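Local structure of Non-sulfated chondroitin lyase E66 (Autographa californica nucleopolyhedrovirus, 3VSN) at residues Gln159-Asp162 with Glu163-Leu167; Leu105-Asn108 with Leu109-Leu113. The protein cleaves non-sulfated chondroitin as a lyase of the occlusion-derived virus envelope and is essential for oral infectivity, possibly by digesting the chondroitin sulfate barrier of the host midgut. All coordinates share one frame; numbering follows the deposited sequence. Where two conformers were deposited one is given.

How the contacts relate
Both contacts are short-range ones in the alpha-helical domain: contact 2 lies within helix 103-119, and contact 1, further along the chain, takes in the loop residues that lead into helix 161-175 and its first turn. Their centres are about 11 Å apart and the two contacts touch. His-160 of contact 1 rests on contact 2, its ND1 3.5 Å from CG2 of Ile-110, while CB of Ala-164 packs 3.8 Å from CD1 of the same isoleucine. Ile-110 thus touches both residues, each with a different branch. The centres lie about 41 Å (contact 1) and 38 Å (contact 2) from that of the chain, away from the catalytic residues Asn-191, His-246 and Tyr-254.

Contact 1 of 2, residues Gln159-Asp162 with Glu163-Leu167; sequences QHYD and EAASL
The carbonyl oxygen of Asp-162 is gripped twice by Ser-166, whose N donates to it at 3.0 Å and whose OG donates at 2.9 Å. The two donors reach O from opposite faces of its carbonyl plane. The second bond is possible because OG stands beside the backbone N of Ser-166 (chi1 -64°), turned back toward the preceding turn; a short hydroxyl suits this exposed position on a helix. The other bonds of this turn are straighter: Ala-165 N to Tyr-161 O is 2.8 Å with an N-H...O angle of 171°, and Ala-164 N donates to His-160 O. This is the opening turn of helix 161-175 in the alpha/alpha toroid domain. Here a water bridges the chain, giving a proton to Gln-159 O and accepting one from Glu-163 N at 2.8 Å. Ala-165 sets its CB over one face of the Tyr-161 ring, 4.5 Å from CE1, a loose apolar touch. The small alanine fits the buried side, where both residues meet Leu-205 of helix 189-205, and the phenol reaches on to hydrogen-bond Glu-35. Glu-163, extended with CG anti to its N (chi1 -179°), carries its carboxylate to a salt bridge with Arg-114 of helix 103-119.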
ATOM      1  N   GLN A 159       3.370 -42.414   6.559  1.00 22.76           N
ATOM      2  CA  GLN A 159       4.312 -43.397   6.026  0.50 23.15           C
ATOM      3  C   GLN A 159       5.008 -42.891   4.757  1.00 23.12           C
ATOM      4  O   GLN A 159       5.909 -43.548   4.234  1.00 23.36           O
ATOM      5  CB  GLN A 159       3.626 -44.748   5.795  0.50 23.42           C
ATOM      6  CG  GLN A 159       3.131 -45.407   7.075  0.50 23.75           C
ATOM      7  CD  GLN A 159       4.218 -45.524   8.131  0.50 23.86           C
ATOM      8  OE1 GLN A 159       4.119 -44.937   9.211  0.50 24.04           O
ATOM      9  NE2 GLN A 159       5.264 -46.280   7.820  0.50 23.79           N
ATOM     10  N   HIS A 160       4.617 -41.704   4.298  1.00 22.77           N
ATOM     11  CA  HIS A 160       5.192 -41.100   3.092  1.00 22.60           C
ATOM     12  C   HIS A 160       6.360 -40.187   3.355  1.00 21.75           C
ATOM     13  O   HIS A 160       7.047 -39.779   2.417  1.00 21.50           O
ATOM     14  CB  HIS A 160       4.123 -40.340   2.307  1.00 23.34           C
ATOM     15  CG  HIS A 160       2.850 -41.121   2.083  1.00 24.46           C
ATOM     16  ND1 HIS A 160       2.807 -42.247   1.347  1.00 25.00           N
ATOM     17  CD2 HIS A 160       1.546 -40.888   2.522  1.00 24.92           C
ATOM     18  CE1 HIS A 160       1.544 -42.716   1.320  1.00 25.01           C
ATOM     19  NE2 HIS A 160       0.774 -41.883   2.038  1.00 25.18           N
ATOM     20  N   TYR A 161       6.602 -39.857   4.625  1.00 21.06           N
ATOM     21  CA  TYR A 161       7.615 -38.856   4.988  1.00 20.62           C
ATOM     22  C   TYR A 161       9.013 -39.171   4.463  1.00 20.73           C
ATOM     23  O   TYR A 161       9.616 -38.339   3.782  1.00 20.28           O
ATOM     24  CB  TYR A 161       7.666 -38.625   6.501  1.00 20.25           C
ATOM     25  CG  TYR A 161       8.770 -37.678   6.939  1.00 20.19           C
ATOM     26  CD1 TYR A 161       8.767 -36.336   6.546  1.00 20.01           C
ATOM     27  CD2 TYR A 161       9.817 -38.123   7.746  1.00 20.11           C
ATOM     28  CE1 TYR A 161       9.771 -35.466   6.945  1.00 19.90           C
ATOM     29  CE2 TYR A 161      10.826 -37.261   8.151  1.00 20.28           C
ATOM     30  CZ  TYR A 161      10.797 -35.932   7.747  1.00 20.25           C
ATOM     31  OH  TYR A 161      11.795 -35.073   8.146  1.00 19.85           O
ATOM     32  N   ASP A 162       9.519 -40.363   4.776  1.00 20.37           N
ATOM     33  CA  ASP A 162      10.874 -40.740   4.371  1.00 20.71           C
ATOM     34  C   ASP A 162      11.075 -40.657   2.854  1.00 19.86           C
ATOM     35  O   ASP A 162      12.115 -40.185   2.398  1.00 19.84           O
ATOM     36  CB  ASP A 162      11.258 -42.122   4.918  1.00 21.74           C
ATOM     37  CG  ASP A 162      11.559 -42.100   6.413  1.00 22.90           C
ATOM     38  OD1 ASP A 162      11.819 -41.012   6.975  1.00 23.68           O
ATOM     39  OD2 ASP A 162      11.542 -43.184   7.032  1.00 23.75           O
ATOM     40  N   GLU A 163      10.079 -41.082   2.079  1.00 19.15           N
ATOM     41  CA  GLU A 163      10.149 -40.944   0.620  1.00 18.74           C
ATOM     42  C   GLU A 163      10.134 -39.475   0.173  1.00 18.05           C
ATOM     43  O   GLU A 163      10.934 -39.075  -0.683  1.00 17.39           O
ATOM     44  CB  GLU A 163       9.030 -41.718  -0.084  1.00 19.45           C
ATOM     45  CG  GLU A 163       9.105 -41.619  -1.606  1.00 20.15           C
ATOM     46  CD  GLU A 163       7.960 -42.309  -2.323  1.00 20.76           C
ATOM     47  OE1 GLU A 163       7.131 -42.969  -1.662  1.00 21.54           O
ATOM     48  OE2 GLU A 163       7.891 -42.186  -3.562  1.00 20.93           O
ATOM     49  N   ALA A 164       9.228 -38.683   0.746  1.00 17.31           N
ATOM     50  CA  ALA A 164       9.131 -37.261   0.406  1.00 17.16           C
ATOM     51  C   ALA A 164      10.439 -36.534   0.716  1.00 16.79           C
ATOM     52  O   ALA A 164      10.929 -35.753  -0.102  1.00 16.47           O
ATOM     53  CB  ALA A 164       7.957 -36.606   1.127  1.00 16.89           C
ATOM     54  N   ALA A 165      11.007 -36.813   1.889  1.00 16.92           N
ATOM     55  CA  ALA A 165      12.290 -36.232   2.286  1.00 17.19           C
ATOM     56  C   ALA A 165      13.424 -36.627   1.342  1.00 17.39           C
ATOM     57  O   ALA A 165      14.258 -35.793   0.994  1.00 17.40           O
ATOM     58  CB  ALA A 165      12.634 -36.610   3.720  1.00 17.30           C
ATOM     59  N   SER A 166      13.450 -37.895   0.930  1.00 17.58           N
ATOM     60  CA  SER A 166      14.491 -38.391   0.022  1.00 17.88           C
ATOM     61  C   SER A 166      14.388 -37.765  -1.367  1.00 17.56           C
ATOM     62  O   SER A 166      15.401 -37.405  -1.973  1.00 17.40           O
ATOM     63  CB  SER A 166      14.450 -39.919  -0.067  1.00 18.24           C
ATOM     64  OG  SER A 166      14.753 -40.492   1.194  1.00 19.01           O
ATOM     65  N   LEU A 167      13.161 -37.635  -1.866  1.00 17.61           N
ATOM     66  CA  LEU A 167      12.917 -36.958  -3.137  1.00 17.66           C
ATOM     67  C   LEU A 167      13.329 -35.489  -3.057  1.00 17.63           C
ATOM     68  O   LEU A 167      13.931 -34.965  -3.990  1.00 17.28           O
ATOM     69  CB  LEU A 167      11.451 -37.087  -3.559  1.00 17.73           C
ATOM     70  CG  LEU A 167      10.952 -38.474  -3.982  1.00 17.77           C
ATOM     71  CD1 LEU A 167       9.455 -38.441  -4.253  1.00 17.90           C
ATOM     72  CD2 LEU A 167      11.715 -39.003  -5.191  1.00 18.14           C
TER
HETATM   73  O   HOH W   1       8.278 -43.096   2.949  1.00 19.12           O

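Contact 2 of 2, residues Leu105-Asn108 with Leu109-Leu113; sequences LAYN and LINGL
The ring of Tyr-107 and the side-chain amide of Asn-111 run alongside each other in the same direction, their planes only 12° apart. CB of Asn-111 sits over one face of the ring, 4.2 Å above its plane and nearer the ring's border than its centre, and the amide carbon CG comes 4.2 Å from the phenol OH. Both side chains leave the helix with CG anti to the backbone N (chi1 169° for Tyr-107, -175° for Asn-111), and this shared torsion lets the two, already one turn apart, keep company along their length. The amide of Asn-111 is held at its ND2, which donates to Asp-62 and to a water 2.8 Å away. That water also lies close to O and OD1 of Asn-108, so the two asparagines meet through it on the polar side of the helix.

Beneath them runs the regular i to i+4 ladder of an alpha-helix, part of helix 103-119 in the alpha/alpha toroid domain: Leu-109 N to Leu-105 O, Ile-110 N to Ala-106 O, Asn-111 N to Tyr-107 O, and Gly-112 N to Asn-108 O at 2.9 Å.

On the buried side Leu-105 and Leu-109 cross obliquely, with CD1 of Leu-105 4.1 Å from CG of Leu-109. The latter's CG also lies 3.3 Å from the carbonyl O of Leu-105. Branched aliphatic chains suit this side, since both leucines pack on Tyr-88 of helix 75-93 and on Trp-60. Ala-106, whose side chain is a single methyl group, fits against Tyr-92 and Leu-155. Ile-110 turns its CG2 back over the preceding turn, 3.3 Å from Tyr-107 O, while CG1, anti to the backbone N, carries CD1 out toward helix 161-175.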
ATOM      1  N   LEU A 105      -6.078 -37.957   0.661  1.00 24.28           N
ATOM      2  CA  LEU A 105      -5.383 -36.720   0.290  1.00 22.92           C
ATOM      3  C   LEU A 105      -3.868 -36.862   0.472  1.00 22.28           C
ATOM      4  O   LEU A 105      -3.096 -36.396  -0.369  1.00 21.79           O
ATOM      5  CB  LEU A 105      -5.914 -35.515   1.082  1.00 22.57           C
ATOM      6  CG  LEU A 105      -5.271 -34.140   0.820  1.00 21.93           C
ATOM      7  CD1 LEU A 105      -5.214 -33.813  -0.668  1.00 21.69           C
ATOM      8  CD2 LEU A 105      -6.007 -33.044   1.579  1.00 21.77           C
ATOM      9  N   ALA A 106      -3.453 -37.510   1.559  1.00 22.02           N
ATOM     10  CA  ALA A 106      -2.035 -37.778   1.807  1.00 22.09           C
ATOM     11  C   ALA A 106      -1.427 -38.546   0.634  1.00 22.37           C
ATOM     12  O   ALA A 106      -0.374 -38.166   0.111  1.00 21.25           O
ATOM     13  CB  ALA A 106      -1.853 -38.551   3.106  1.00 22.18           C
ATOM     14  N   TYR A 107      -2.115 -39.612   0.219  1.00 22.75           N
ATOM     15  CA  TYR A 107      -1.713 -40.397  -0.940  1.00 23.42           C
ATOM     16  C   TYR A 107      -1.655 -39.539  -2.200  1.00 22.84           C
ATOM     17  O   TYR A 107      -0.700 -39.635  -2.969  1.00 22.64           O
ATOM     18  CB  TYR A 107      -2.652 -41.592  -1.164  1.00 25.09           C
ATOM     19  CG  TYR A 107      -2.428 -42.267  -2.500  1.00 26.74           C
ATOM     20  CD1 TYR A 107      -1.419 -43.219  -2.660  1.00 27.71           C
ATOM     21  CD2 TYR A 107      -3.202 -41.931  -3.613  1.00 27.77           C
ATOM     22  CE1 TYR A 107      -1.197 -43.827  -3.886  1.00 28.99           C
ATOM     23  CE2 TYR A 107      -2.986 -42.530  -4.844  1.00 28.80           C
ATOM     24  CZ  TYR A 107      -1.984 -43.477  -4.973  1.00 29.27           C
ATOM     25  OH  TYR A 107      -1.768 -44.077  -6.192  1.00 30.92           O
ATOM     26  N   ASN A 108      -2.679 -38.716  -2.413  1.00 22.01           N
ATOM     27  CA  ASN A 108      -2.722 -37.852  -3.589  1.00 21.52           C
ATOM     28  C   ASN A 108      -1.550 -36.870  -3.634  1.00 20.66           C
ATOM     29  O   ASN A 108      -1.003 -36.601  -4.703  1.00 20.18           O
ATOM     30  CB  ASN A 108      -4.066 -37.125  -3.693  1.00 22.01           C
ATOM     31  CG  ASN A 108      -5.136 -37.977  -4.352  1.00 22.74           C
ATOM     32  OD1 ASN A 108      -4.853 -38.754  -5.265  1.00 23.06           O
ATOM     33  ND2 ASN A 108      -6.377 -37.832  -3.894  1.00 23.02           N
ATOM     34  N   LEU A 109      -1.158 -36.366  -2.465  1.00 19.89           N
ATOM     35  CA  LEU A 109      -0.024 -35.451  -2.361  1.00 19.40           C
ATOM     36  C   LEU A 109       1.307 -36.127  -2.711  1.00 19.33           C
ATOM     37  O   LEU A 109       2.053 -35.618  -3.550  1.00 18.97           O
ATOM     38  CB  LEU A 109       0.030 -34.792  -0.976  1.00 18.96           C
ATOM     39  CG  LEU A 109      -1.067 -33.764  -0.655  1.00 18.72           C
ATOM     40  CD1 LEU A 109      -0.976 -33.309   0.794  1.00 18.49           C
ATOM     41  CD2 LEU A 109      -1.021 -32.566  -1.601  1.00 18.35           C
ATOM     42  N   ILE A 110       1.598 -37.270  -2.090  1.00 19.38           N
ATOM     43  CA  ILE A 110       2.835 -37.994  -2.405  1.00 19.82           C
ATOM     44  C   ILE A 110       2.849 -38.484  -3.865  1.00 20.17           C
ATOM     45  O   ILE A 110       3.886 -38.420  -4.532  1.00 20.07           O
ATOM     46  CB  ILE A 110       3.159 -39.120  -1.384  1.00 19.67           C
ATOM     47  CG1 ILE A 110       4.598 -39.628  -1.562  1.00 19.76           C
ATOM     48  CG2 ILE A 110       2.167 -40.273  -1.476  1.00 19.69           C
ATOM     49  CD1 ILE A 110       5.668 -38.614  -1.214  1.00 19.80           C
ATOM     50  N   ASN A 111       1.691 -38.931  -4.357  1.00 20.71           N
ATOM     51  CA  ASN A 111       1.538 -39.336  -5.756  1.00 21.91           C
ATOM     52  C   ASN A 111       1.814 -38.173  -6.710  1.00 21.95           C
ATOM     53  O   ASN A 111       2.484 -38.344  -7.729  1.00 22.02           O
ATOM     54  CB  ASN A 111       0.139 -39.915  -6.005  1.00 22.99           C
ATOM     55  CG  ASN A 111      -0.034 -40.459  -7.414  1.00 23.90           C
ATOM     56  OD1 ASN A 111       0.798 -41.226  -7.907  1.00 24.32           O
ATOM     57  ND2 ASN A 111      -1.127 -40.071  -8.068  1.00 24.39           N
ATOM     58  N   GLY A 112       1.299 -36.992  -6.362  1.00 21.58           N
ATOM     59  CA  GLY A 112       1.558 -35.771  -7.123  1.00 21.27           C
ATOM     60  C   GLY A 112       3.034 -35.436  -7.204  1.00 21.10           C
ATOM     61  O   GLY A 112       3.529 -35.039  -8.263  1.00 21.50           O
ATOM     62  N   LEU A 113       3.739 -35.601  -6.086  1.00 20.76           N
ATOM     63  CA  LEU A 113       5.181 -35.350  -6.033  1.00 21.01           C
ATOM     64  C   LEU A 113       5.955 -36.358  -6.887  1.00 21.26           C
ATOM     65  O   LEU A 113       6.874 -35.977  -7.616  1.00 21.50           O
ATOM     66  CB  LEU A 113       5.690 -35.359  -4.585  1.00 20.67           C
ATOM     67  CG  LEU A 113       7.113 -34.847  -4.324  1.00 20.57           C
ATOM     68  CD1 LEU A 113       7.282 -33.405  -4.790  1.00 20.28           C
ATOM     69  CD2 LEU A 113       7.459 -34.976  -2.848  1.00 20.48           C
TER
HETATM   70  O   HOH W   2      -2.318 -37.859  -6.887  1.00 31.16           O